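Local coordinates for putative oxidoreductase (Klebsiella pneumoniae subsp. pneumoniae MGH 78578, PDB 3E82), which probably acts as an NAD(P)-dependent oxidoreductase of the Gfo/Idh/MocA family, pairing a Rossmann-type nucleotide-binding domain with a C-terminal alpha/beta domain, at residues L102-A107 against V329-V334; D130-G135 against S238-V243; H183-A188 against L324-V329; T204-D207 against N212-A215. All coordinates share one frame; numbering follows the deposited sequence.

Contact 1. Residues L102-A107 against V329-V334; sequences LDMQEA and VLEAAV
The seam between the Rossmann-type domain and the C-terminal alpha/beta domain is bridged here by Met104, a selenomethionine in the first turn of helix 104-116, and Glu331 of helix 320-339. The backbones stay well apart, with Met104 CA and Glu331 CA 9.4 Å from each other, and only 99 Å² of surface is buried between the segments, so two long side chains carry the contact. They run past one another in opposite directions. Glu331 is extended beyond CG and brings its carboxylate alongside the far half of the methionine: Met104 SE lies 3.5 Å from Glu331 OE1, and Met104 CG is 3.7 Å from Glu331 OE2. These are van der Waals distances between the selenoether arm and the end of the acid. A bend at the third torsion (chi3 76°) then turns Met104 CE away from the carboxylate and toward Leu324, about two turns earlier in helix 320-339. A polar link between the two segments is made by water 1. It accepts from Met104 N at 2.7 Å and donates to Glu331 OE2, also at 2.7 Å. The acid is thereby tied through solvent to an N-H at the start of helix 104-116, where the helix dipole would be expected to favour a negative group. Asp103 occupies the N-cap of that helix, and its carboxylate caps the turn: Glu106 N, three residues on, reaches Asp103 OD1 at 2.9 Å, with an N-H...O angle of 166°.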
loop_
_atom_site.group_PDB
_atom_site.type_symbol
_atom_site.label_atom_id
_atom_site.label_comp_id
_atom_site.label_asym_id
_atom_site.label_seq_id
_atom_site.Cartn_x
_atom_site.Cartn_y
_atom_site.Cartn_z
ATOM N N LEU B 102 20.185 15.323 14.413
ATOM C CA LEU B 102 19.932 15.628 13.011
ATOM C C LEU B 102 20.606 14.631 12.076
ATOM O O LEU B 102 20.214 14.508 10.918
ATOM C CB LEU B 102 20.353 17.066 12.699
ATOM C CG LEU B 102 19.555 18.099 13.509
ATOM C CD1 LEU B 102 19.939 19.504 13.073
ATOM C CD2 LEU B 102 18.057 17.875 13.300
ATOM N N ASP B 103 21.620 13.920 12.568
ATOM C CA ASP B 103 22.286 12.903 11.761
ATOM C C ASP B 103 22.701 11.735 12.636
ATOM O O ASP B 103 22.770 11.862 13.858
ATOM C CB ASP B 103 23.493 13.459 10.977
ATOM C CG ASP B 103 24.679 13.829 11.861
ATOM O OD1 ASP B 103 24.799 13.330 13.001
ATOM O OD2 ASP B 103 25.523 14.620 11.383
HETATM N N MSE B 104 22.986 10.599 12.017
HETATM C CA MSE B 104 23.337 9.414 12.782
HETATM C C MSE B 104 24.651 9.414 13.550
HETATM O O MSE B 104 24.726 8.823 14.628
HETATM C CB MSE B 104 23.235 8.188 11.886
HETATM C CG MSE B 104 21.794 7.936 11.470
HETATM SE SE MSE B 104 21.596 6.323 10.456
HETATM C CE MSE B 104 21.732 5.044 11.914
ATOM N N GLN B 105 25.685 10.072 13.033
ATOM C CA GLN B 105 26.931 10.065 13.786
ATOM C C GLN B 105 26.758 10.756 15.145
ATOM O O GLN B 105 27.260 10.266 16.148
ATOM C CB GLN B 105 28.093 10.690 12.982
ATOM C CG GLN B 105 28.162 12.197 12.920
ATOM C CD GLN B 105 29.564 12.697 12.516
ATOM O OE1 GLN B 105 30.139 12.246 11.525
ATOM N NE2 GLN B 105 30.103 13.634 13.289
ATOM N N GLU B 106 26.027 11.868 15.197
ATOM C CA GLU B 106 25.831 12.546 16.474
ATOM C C GLU B 106 24.982 11.675 17.395
ATOM O O GLU B 106 25.203 11.648 18.606
ATOM C CB GLU B 106 25.175 13.916 16.286
ATOM C CG GLU B 106 25.962 14.839 15.360
ATOM C CD GLU B 106 26.036 16.274 15.866
ATOM O OE1 GLU B 106 25.050 16.759 16.466
ATOM O OE2 GLU B 106 27.086 16.922 15.646
ATOM N N ALA B 107 24.015 10.956 16.829
ATOM C CA ALA B 107 23.190 10.073 17.648
ATOM C C ALA B 107 24.132 9.044 18.287
ATOM O O ALA B 107 24.081 8.795 19.487
ATOM C CB ALA B 107 22.144 9.368 16.786
ATOM N N VAL B 329 16.111 3.506 9.351
ATOM C CA VAL B 329 15.026 3.173 8.425
ATOM C C VAL B 329 14.547 4.443 7.726
ATOM O O VAL B 329 14.325 4.466 6.515
ATOM C CB VAL B 329 13.832 2.537 9.183
ATOM C CG1 VAL B 329 12.656 2.328 8.232
ATOM C CG2 VAL B 329 14.271 1.213 9.815
ATOM N N LEU B 330 14.392 5.499 8.510
ATOM C CA LEU B 330 13.944 6.776 7.991
ATOM C C LEU B 330 14.842 7.218 6.832
ATOM O O LEU B 330 14.357 7.549 5.752
ATOM C CB LEU B 330 13.975 7.820 9.113
ATOM C CG LEU B 330 13.055 9.025 8.941
ATOM C CD1 LEU B 330 11.608 8.576 9.115
ATOM C CD2 LEU B 330 13.417 10.107 9.979
ATOM N N GLU B 331 16.152 7.205 7.055
ATOM C CA GLU B 331 17.104 7.611 6.029
ATOM C C GLU B 331 17.176 6.627 4.869
ATOM O O GLU B 331 17.292 7.032 3.718
ATOM C CB GLU B 331 18.488 7.801 6.653
ATOM C CG GLU B 331 18.464 8.814 7.800
ATOM C CD GLU B 331 19.843 9.184 8.300
ATOM O OE1 GLU B 331 20.820 8.515 7.900
ATOM O OE2 GLU B 331 19.939 10.144 9.100
ATOM N N ALA B 332 17.113 5.336 5.173
ATOM C CA ALA B 332 17.155 4.323 4.127
ATOM C C ALA B 332 15.993 4.538 3.148
ATOM O O ALA B 332 16.165 4.401 1.936
ATOM C CB ALA B 332 17.079 2.930 4.739
ATOM N N ALA B 333 14.819 4.884 3.669
ATOM C CA ALA B 333 13.649 5.113 2.815
ATOM C C ALA B 333 13.899 6.287 1.878
ATOM O O ALA B 333 13.501 6.258 0.712
ATOM C CB ALA B 333 12.402 5.389 3.666
ATOM N N VAL B 334 14.551 7.323 2.396
ATOM C CA VAL B 334 14.842 8.501 1.592
ATOM C C VAL B 334 15.874 8.170 0.515
ATOM O O VAL B 334 15.763 8.640 -0.615
ATOM C CB VAL B 334 15.346 9.678 2.475
ATOM C CG1 VAL B 334 15.791 10.846 1.591
ATOM C CG2 VAL B 334 14.225 10.137 3.409
HETATM O O HOH W 1 22.535 10.682 9.328
#

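Contact 2. Residues D130-G135 against S238-V243; sequences DSDYLG and SSRFTV
Phe241 pushes the edge of its ring against the first turn of helix 131-142, where CE2 comes within 3.7 Å of Asp132 CB. The ring stands at 83° to the Asp132 carboxylate, and farther along the same edge Phe241 CZ lies 4.2 Å from Tyr133 CB. One face of the phenyl group is overlaid by the guanidinium of Arg240, whose NH1 sits 3.3 Å above the ring plane, displaced toward the rim. Arg240 also forms a salt bridge across the contact, its NE 3.3 Å from Asp132 OD2. The carboxylate approaches the guanidinium obliquely, the planes being 73° apart. That two consecutive residues serve the same helix is consistent with a classic beta bulge, in which Arg240 and Phe241 both face Lys252; it lies where strand 241-245 begins, in the mixed sheet of the C-terminal domain. Arg240 CG is anti to the backbone N, and a turn at the second torsion (chi2 64°) folds the arm back over its aromatic neighbour. Its terminal nitrogens are held outside the segments as well, NH1 by Ser153 OG and NH2 by Gln187 OE1. Two waters reinforce the ionic pair. Water 3 donates to Asp132 OD2 and accepts from Arg240 NE, while water 2 accepts from Arg240 NH2 at 3.0 Å and donates to both Asp132 OD1 and Asp130 OD2.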
loop_
_atom_site.group_PDB
_atom_site.type_symbol
_atom_site.label_atom_id
_atom_site.label_comp_id
_atom_site.label_asym_id
_atom_site.label_seq_id
_atom_site.Cartn_x
_atom_site.Cartn_y
_atom_site.Cartn_z
ATOM N N ASP B 130 -0.343 3.607 22.349
ATOM C CA ASP B 130 -1.556 4.096 21.706
ATOM C C ASP B 130 -2.608 2.988 21.639
ATOM O O ASP B 130 -2.277 1.819 21.447
ATOM C CB ASP B 130 -1.238 4.586 20.292
ATOM C CG ASP B 130 -0.561 5.950 20.281
ATOM O OD1 ASP B 130 -0.160 6.425 21.362
ATOM O OD2 ASP B 130 -0.432 6.545 19.192
ATOM N N SER B 131 -3.872 3.372 21.793
ATOM C CA SER B 131 -4.975 2.421 21.761
ATOM C C SER B 131 -4.961 1.569 20.485
ATOM O O SER B 131 -5.064 0.344 20.560
ATOM C CB SER B 131 -6.320 3.156 21.899
ATOM O OG SER B 131 -6.526 4.083 20.845
ATOM N N ASP B 132 -4.820 2.203 19.321
ATOM C CA ASP B 132 -4.799 1.446 18.068
ATOM C C ASP B 132 -3.641 0.458 18.000
ATOM O O ASP B 132 -3.841 -0.711 17.673
ATOM C CB ASP B 132 -4.770 2.380 16.844
ATOM C CG ASP B 132 -3.817 3.556 17.008
ATOM O OD1 ASP B 132 -2.823 3.447 17.763
ATOM O OD2 ASP B 132 -4.064 4.589 16.356
ATOM N N TYR B 133 -2.433 0.917 18.311
ATOM C CA TYR B 133 -1.265 0.045 18.285
ATOM C C TYR B 133 -1.380 -1.094 19.301
ATOM O O TYR B 133 -1.155 -2.256 18.959
ATOM C CB TYR B 133 0.002 0.849 18.564
ATOM C CG TYR B 133 1.244 0.004 18.754
ATOM C CD1 TYR B 133 1.810 -0.694 17.690
ATOM C CD2 TYR B 133 1.866 -0.072 19.998
ATOM C CE1 TYR B 133 2.978 -1.443 17.859
ATOM C CE2 TYR B 133 3.032 -0.815 20.181
ATOM C CZ TYR B 133 3.582 -1.493 19.111
ATOM O OH TYR B 133 4.755 -2.190 19.282
ATOM N N LEU B 134 -1.722 -0.768 20.546
ATOM C CA LEU B 134 -1.861 -1.799 21.572
ATOM C C LEU B 134 -2.899 -2.833 21.152
ATOM O O LEU B 134 -2.706 -4.030 21.363
ATOM C CB LEU B 134 -2.264 -1.185 22.917
ATOM C CG LEU B 134 -1.160 -0.407 23.639
ATOM C CD1 LEU B 134 -1.710 0.173 24.946
ATOM C CD2 LEU B 134 0.018 -1.333 23.913
ATOM N N GLY B 135 -3.996 -2.363 20.564
ATOM C CA GLY B 135 -5.039 -3.266 20.112
ATOM C C GLY B 135 -4.527 -4.220 19.042
ATOM O O GLY B 135 -4.697 -5.430 19.151
ATOM N N SER B 238 -9.380 5.247 4.237
ATOM C CA SER B 238 -8.236 4.483 4.735
ATOM C C SER B 238 -8.389 4.068 6.198
ATOM O O SER B 238 -9.210 4.618 6.937
ATOM C CB SER B 238 -6.945 5.280 4.552
ATOM O OG SER B 238 -7.015 6.505 5.251
ATOM N N SER B 239 -7.596 3.085 6.609
ATOM C CA SER B 239 -7.628 2.586 7.977
ATOM C C SER B 239 -6.277 2.801 8.636
ATOM O O SER B 239 -5.237 2.682 7.988
ATOM C CB SER B 239 -7.955 1.092 8.001
ATOM O OG SER B 239 -9.176 0.823 7.345
ATOM N N ARG B 240 -6.311 3.105 9.931
ATOM C CA ARG B 240 -5.112 3.340 10.718
ATOM C C ARG B 240 -4.163 2.159 10.592
ATOM O O ARG B 240 -2.964 2.340 10.398
ATOM C CB ARG B 240 -5.484 3.533 12.192
ATOM C CG ARG B 240 -4.279 3.663 13.114
ATOM C CD ARG B 240 -3.456 4.900 12.797
ATOM N NE ARG B 240 -2.251 4.959 13.623
ATOM C CZ ARG B 240 -1.119 4.316 13.348
ATOM N NH1 ARG B 240 -1.022 3.562 12.259
ATOM N NH2 ARG B 240 -0.085 4.416 14.178
ATOM N N PHE B 241 -4.720 0.957 10.732
ATOM C CA PHE B 241 -3.972 -0.296 10.640
ATOM C C PHE B 241 -4.779 -1.322 9.852
ATOM O O PHE B 241 -6.003 -1.387 9.967
ATOM C CB PHE B 241 -3.713 -0.901 12.026
ATOM C CG PHE B 241 -2.629 -0.215 12.821
ATOM C CD1 PHE B 241 -1.289 -0.365 12.474
ATOM C CD2 PHE B 241 -2.951 0.538 13.948
ATOM C CE1 PHE B 241 -0.276 0.223 13.244
ATOM C CE2 PHE B 241 -1.948 1.132 14.728
ATOM C CZ PHE B 241 -0.606 0.971 14.371
ATOM N N THR B 242 -4.073 -2.126 9.069
ATOM C CA THR B 242 -4.662 -3.206 8.284
ATOM C C THR B 242 -3.618 -4.316 8.364
ATOM O O THR B 242 -2.489 -4.136 7.916
ATOM C CB THR B 242 -4.869 -2.812 6.802
ATOM O OG1 THR B 242 -5.836 -1.758 6.714
ATOM C CG2 THR B 242 -5.359 -4.014 6.002
ATOM N N VAL B 243 -3.987 -5.450 8.952
ATOM C CA VAL B 243 -3.050 -6.563 9.095
ATOM C C VAL B 243 -3.659 -7.873 8.634
ATOM O O VAL B 243 -4.734 -8.258 9.095
ATOM C CB VAL B 243 -2.595 -6.720 10.564
ATOM C CG1 VAL B 243 -1.522 -7.804 10.676
ATOM C CG2 VAL B 243 -2.068 -5.392 11.082
HETATM O O HOH W 2 -0.627 4.914 17.055
HETATM O O HOH W 3 -2.576 6.819 16.116
#

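Contact 3. Residues H183-A188 against L324-V329; sequences HLIDQA and LAVMAV
Ile185 and Val329 reach toward each other tip to tip across the two helices, with Ile185 CG2 3.8 Å from Val329 CB. The longer branch of the isoleucine joins in, its CD1 lying 3.9 Å from Val329 CG1. Ile185 has chi1 -63°, which sets CG2 anti to the backbone N and lets both branches lie against the one valine. Ile185 CG2 also meets Val326 CG2, one turn earlier on the partner helix, at a looser 4.2 Å. That same valine methyl packs beside Asp186, with Val326 CG2 3.9 Å from Asp186 OD1 and equally close to Asp186 CB.

The backbones come closest here, Asp186 CA and Val326 CA being 5.9 Å apart. The valines and the slim flank of Asp186 at the crossing are compatible with an axis separation of 9.4 Å between segments 183-188 and 324-329, which meet at a crossing angle of 118°. Both helices, 176-192 and 320-339, belong to the C-terminal domain, so this is core helix-helix packing within one domain. Next outward, Trp177 packs on Ile185, and Leu189 extends the apolar surface over Val326 and Ala325. Asp186 OD2 makes a salt bridge with Arg128, and Gln187, on the next position, bonds Arg127 O and Arg240 NH2.

With no hydrogen bond across the segments, the interface depends on the fit of methyl groups. The one ionisable side chain that takes part offers its flank to Val326 while its OD2 is paired with Arg128, so the polar end is served from outside the contact.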
loop_
_atom_site.group_PDB
_atom_site.type_symbol
_atom_site.label_atom_id
_atom_site.label_comp_id
_atom_site.label_asym_id
_atom_site.label_seq_id
_atom_site.Cartn_x
_atom_site.Cartn_y
_atom_site.Cartn_z
ATOM N N HIS B 183 6.955 7.444 14.189
ATOM C CA HIS B 183 6.129 6.584 15.038
ATOM C C HIS B 183 5.633 5.343 14.290
ATOM O O HIS B 183 5.454 4.279 14.884
ATOM C CB HIS B 183 4.948 7.353 15.646
ATOM C CG HIS B 183 3.807 7.572 14.703
ATOM N ND1 HIS B 183 3.871 8.448 13.641
ATOM C CD2 HIS B 183 2.569 7.023 14.664
ATOM C CE1 HIS B 183 2.721 8.431 12.989
ATOM N NE2 HIS B 183 1.913 7.575 13.589
ATOM N N LEU B 184 5.425 5.490 12.986
ATOM C CA LEU B 184 4.985 4.381 12.142
ATOM C C LEU B 184 6.093 3.325 12.128
ATOM O O LEU B 184 5.839 2.125 12.267
ATOM C CB LEU B 184 4.725 4.893 10.718
ATOM C CG LEU B 184 3.279 5.072 10.237
ATOM C CD1 LEU B 184 2.385 5.541 11.360
ATOM C CD2 LEU B 184 3.246 6.032 9.058
ATOM N N ILE B 185 7.330 3.788 11.954
ATOM C CA ILE B 185 8.485 2.895 11.928
ATOM C C ILE B 185 8.727 2.246 13.290
ATOM O O ILE B 185 8.862 1.028 13.393
ATOM C CB ILE B 185 9.773 3.652 11.541
ATOM C CG1 ILE B 185 9.651 4.208 10.125
ATOM C CG2 ILE B 185 10.981 2.717 11.654
ATOM C CD1 ILE B 185 10.687 5.275 9.822
ATOM N N ASP B 186 8.777 3.066 14.332
ATOM C CA ASP B 186 9.037 2.571 15.680
ATOM C C ASP B 186 8.110 1.425 16.076
ATOM O O ASP B 186 8.569 0.429 16.626
ATOM C CB ASP B 186 8.921 3.712 16.704
ATOM C CG ASP B 186 9.349 3.291 18.090
ATOM O OD1 ASP B 186 10.491 2.812 18.236
ATOM O OD2 ASP B 186 8.546 3.440 19.035
ATOM N N GLN B 187 6.815 1.576 15.809
ATOM C CA GLN B 187 5.838 0.532 16.123
ATOM C C GLN B 187 6.161 -0.753 15.361
ATOM O O GLN B 187 6.096 -1.849 15.920
ATOM C CB GLN B 187 4.411 1.005 15.784
ATOM C CG GLN B 187 3.850 2.027 16.767
ATOM C CD GLN B 187 2.587 2.741 16.268
ATOM O OE1 GLN B 187 2.243 2.681 15.084
ATOM N NE2 GLN B 187 1.906 3.441 17.177
ATOM N N ALA B 188 6.521 -0.616 14.089
ATOM C CA ALA B 188 6.859 -1.776 13.272
ATOM C C ALA B 188 8.087 -2.515 13.812
ATOM O O ALA B 188 8.086 -3.745 13.910
ATOM C CB ALA B 188 7.100 -1.346 11.822
ATOM N N LEU B 324 17.993 5.118 17.177
ATOM C CA LEU B 324 18.976 5.094 16.094
ATOM C C LEU B 324 18.456 4.196 14.953
ATOM O O LEU B 324 18.653 4.493 13.770
ATOM C CB LEU B 324 20.314 4.547 16.615
ATOM C CG LEU B 324 21.499 4.506 15.636
ATOM C CD1 LEU B 324 22.015 5.916 15.393
ATOM C CD2 LEU B 324 22.624 3.634 16.208
ATOM N N ALA B 325 17.800 3.097 15.321
ATOM C CA ALA B 325 17.245 2.161 14.349
ATOM C C ALA B 325 16.164 2.853 13.511
ATOM O O ALA B 325 16.110 2.681 12.307
ATOM C CB ALA B 325 16.655 0.951 15.072
ATOM N N VAL B 326 15.306 3.635 14.163
ATOM C CA VAL B 326 14.249 4.367 13.461
ATOM C C VAL B 326 14.899 5.324 12.465
ATOM O O VAL B 326 14.477 5.426 11.313
ATOM C CB VAL B 326 13.386 5.181 14.447
ATOM C CG1 VAL B 326 12.494 6.174 13.683
ATOM C CG2 VAL B 326 12.543 4.239 15.290
HETATM N N MSE B 327 15.943 6.019 12.915
HETATM C CA MSE B 327 16.640 6.964 12.051
HETATM C C MSE B 327 17.218 6.238 10.841
HETATM O O MSE B 327 17.175 6.747 9.727
HETATM C CB MSE B 327 17.763 7.677 12.822
HETATM C CG MSE B 327 17.273 8.683 13.856
HETATM SE SE MSE B 327 18.766 9.639 14.690
HETATM C CE MSE B 327 19.578 10.342 13.070
ATOM N N ALA B 328 17.742 5.039 11.065
ATOM C CA ALA B 328 18.330 4.259 9.981
ATOM C C ALA B 328 17.288 3.936 8.912
ATOM O O ALA B 328 17.544 4.085 7.713
ATOM C CB ALA B 328 18.928 2.981 10.531
ATOM N N VAL B 329 16.111 3.506 9.351
ATOM C CA VAL B 329 15.026 3.173 8.425
ATOM C C VAL B 329 14.547 4.443 7.726
ATOM O O VAL B 329 14.325 4.466 6.515
ATOM C CB VAL B 329 13.832 2.537 9.183
ATOM C CG1 VAL B 329 12.656 2.328 8.232
ATOM C CG2 VAL B 329 14.271 1.213 9.815
#

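Contact 4. Residues T204-D207 against N212-A215; sequences TLRD and NDWA
The indole of Trp214 carries Leu205 CD1 over one face, a CH-pi contact with the methyl 3.9 Å from the centroid of the five-membered ring and 25° off its normal. His229 meets the indole edge to face, and His150 of the second subunit also meets it, with the planes inclined. A second flat group, the guanidinium of Arg206, takes Asp213 OD2 at its edge and close to its plane, although the carboxylate is turned 71° against it.

Asp213 is the polar centre of this connection between antiparallel strands 197-203 and 214-220. Its OD1 receives Leu205 N at 2.8 Å in an almost straight bond (178°), from the syn side. OD2 takes the next amide, Arg206 N, at 2.9 Å, again syn. Arg206 NE reaches OD2 at 3.0 Å from the anti side, forming a salt bridge; Arg206 N and Arg206 NE approach OD2 from the same face of the carboxylate. A classic beta bulge, in which Asp213 and Trp214 both face Ala203, is consistent with both side chains meeting segment 204-207. The far end of Arg206 is fixed by Arg159 O, and Leu205 O accepts from Lys149 NZ of the second subunit, placing the turn at the dimer interface.

Three N-H groups therefore grip one buried carboxylate, two of them successive backbone amides. This probably stabilises its anionic form and pins the course of the chain as it leaves strand 197-203.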
loop_
_atom_site.group_PDB
_atom_site.type_symbol
_atom_site.label_atom_id
_atom_site.label_comp_id
_atom_site.label_asym_id
_atom_site.label_seq_id
_atom_site.Cartn_x
_atom_site.Cartn_y
_atom_site.Cartn_z
ATOM N N THR B 204 5.707 14.929 -3.621
ATOM C CA THR B 204 4.971 16.156 -3.332
ATOM C C THR B 204 3.861 16.177 -4.381
ATOM O O THR B 204 4.113 16.465 -5.550
ATOM C CB THR B 204 5.872 17.402 -3.509
ATOM O OG1 THR B 204 7.003 17.298 -2.631
ATOM C CG2 THR B 204 5.097 18.679 -3.188
ATOM N N LEU B 205 2.638 15.868 -3.960
ATOM C CA LEU B 205 1.506 15.797 -4.884
ATOM C C LEU B 205 0.470 16.918 -4.795
ATOM O O LEU B 205 -0.198 17.224 -5.782
ATOM C CB LEU B 205 0.802 14.447 -4.715
ATOM C CG LEU B 205 1.687 13.197 -4.819
ATOM C CD1 LEU B 205 0.846 11.958 -4.551
ATOM C CD2 LEU B 205 2.330 13.128 -6.204
ATOM N N ARG B 206 0.307 17.523 -3.626
ATOM C CA ARG B 206 -0.676 18.596 -3.513
ATOM C C ARG B 206 -0.280 19.784 -4.376
ATOM O O ARG B 206 0.901 20.106 -4.514
ATOM C CB ARG B 206 -0.834 19.051 -2.061
ATOM C CG ARG B 206 -1.665 18.111 -1.204
ATOM C CD ARG B 206 -1.685 18.579 0.226
ATOM N NE ARG B 206 -0.335 18.777 0.735
ATOM C CZ ARG B 206 -0.059 19.341 1.904
ATOM N NH1 ARG B 206 -1.045 19.761 2.688
ATOM N NH2 ARG B 206 1.202 19.488 2.287
ATOM N N ASP B 207 -1.287 20.417 -4.967
ATOM C CA ASP B 207 -1.079 21.581 -5.812
ATOM C C ASP B 207 -0.600 22.717 -4.907
ATOM O O ASP B 207 -1.307 23.122 -3.981
ATOM C CB ASP B 207 -2.398 21.955 -6.497
ATOM C CG ASP B 207 -2.218 22.973 -7.611
ATOM O OD1 ASP B 207 -1.418 22.707 -8.537
ATOM O OD2 ASP B 207 -2.880 24.036 -7.566
ATOM N N ASN B 212 7.365 17.084 0.648
ATOM C CA ASN B 212 6.680 15.818 0.401
ATOM C C ASN B 212 5.431 15.703 1.264
ATOM O O ASN B 212 5.449 16.036 2.451
ATOM C CB ASN B 212 7.629 14.617 0.628
ATOM C CG ASN B 212 7.910 14.314 2.107
ATOM O OD1 ASN B 212 7.066 13.762 2.813
ATOM N ND2 ASN B 212 9.115 14.656 2.568
ATOM N N ASP B 213 4.333 15.266 0.651
ATOM C CA ASP B 213 3.062 15.097 1.353
ATOM C C ASP B 213 2.474 13.715 1.066
ATOM O O ASP B 213 1.303 13.457 1.335
ATOM C CB ASP B 213 2.056 16.177 0.926
ATOM C CG ASP B 213 1.931 16.297 -0.583
ATOM O OD1 ASP B 213 2.190 15.302 -1.297
ATOM O OD2 ASP B 213 1.562 17.387 -1.061
ATOM N N TRP B 214 3.296 12.840 0.503
ATOM C CA TRP B 214 2.883 11.481 0.188
ATOM C C TRP B 214 4.120 10.619 0.366
ATOM O O TRP B 214 5.144 10.844 -0.282
ATOM C CB TRP B 214 2.395 11.394 -1.258
ATOM C CG TRP B 214 1.779 10.070 -1.648
ATOM C CD1 TRP B 214 0.447 9.740 -1.617
ATOM C CD2 TRP B 214 2.455 8.945 -2.219
ATOM N NE1 TRP B 214 0.257 8.488 -2.145
ATOM C CE2 TRP B 214 1.472 7.975 -2.523
ATOM C CE3 TRP B 214 3.797 8.661 -2.508
ATOM C CZ2 TRP B 214 1.788 6.745 -3.105
ATOM C CZ3 TRP B 214 4.113 7.436 -3.085
ATOM C CH2 TRP B 214 3.110 6.493 -3.378
ATOM N N ALA B 215 4.032 9.643 1.257
ATOM C CA ALA B 215 5.161 8.762 1.499
ATOM C C ALA B 215 4.649 7.344 1.589
ATOM O O ALA B 215 3.775 7.025 2.396
ATOM C CB ALA B 215 5.872 9.153 2.782
#

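Overall arrangement
Contacts 1 and 3 share Val329 and use successive parts of helix 320-339. Their centres lie 10 Å apart and they touch, so one helix packs on helix 176-192 within the C-terminal domain and on helix 104-116 of the Rossmann-type domain. Contact 2 lies 17 Å from contact 3, centre to centre, and is joined to it where Arg240 NH2 meets Gln187 OE1; along the chain their segments alternate. Contact 4 stands apart, 21 to 23 Å from the other centres, yet reaches the same mixed sheet as contact 2. Its short turn falls, in sequence, between the two segments of each other contact, whereas contact 1 encloses all the rest and links the two domains.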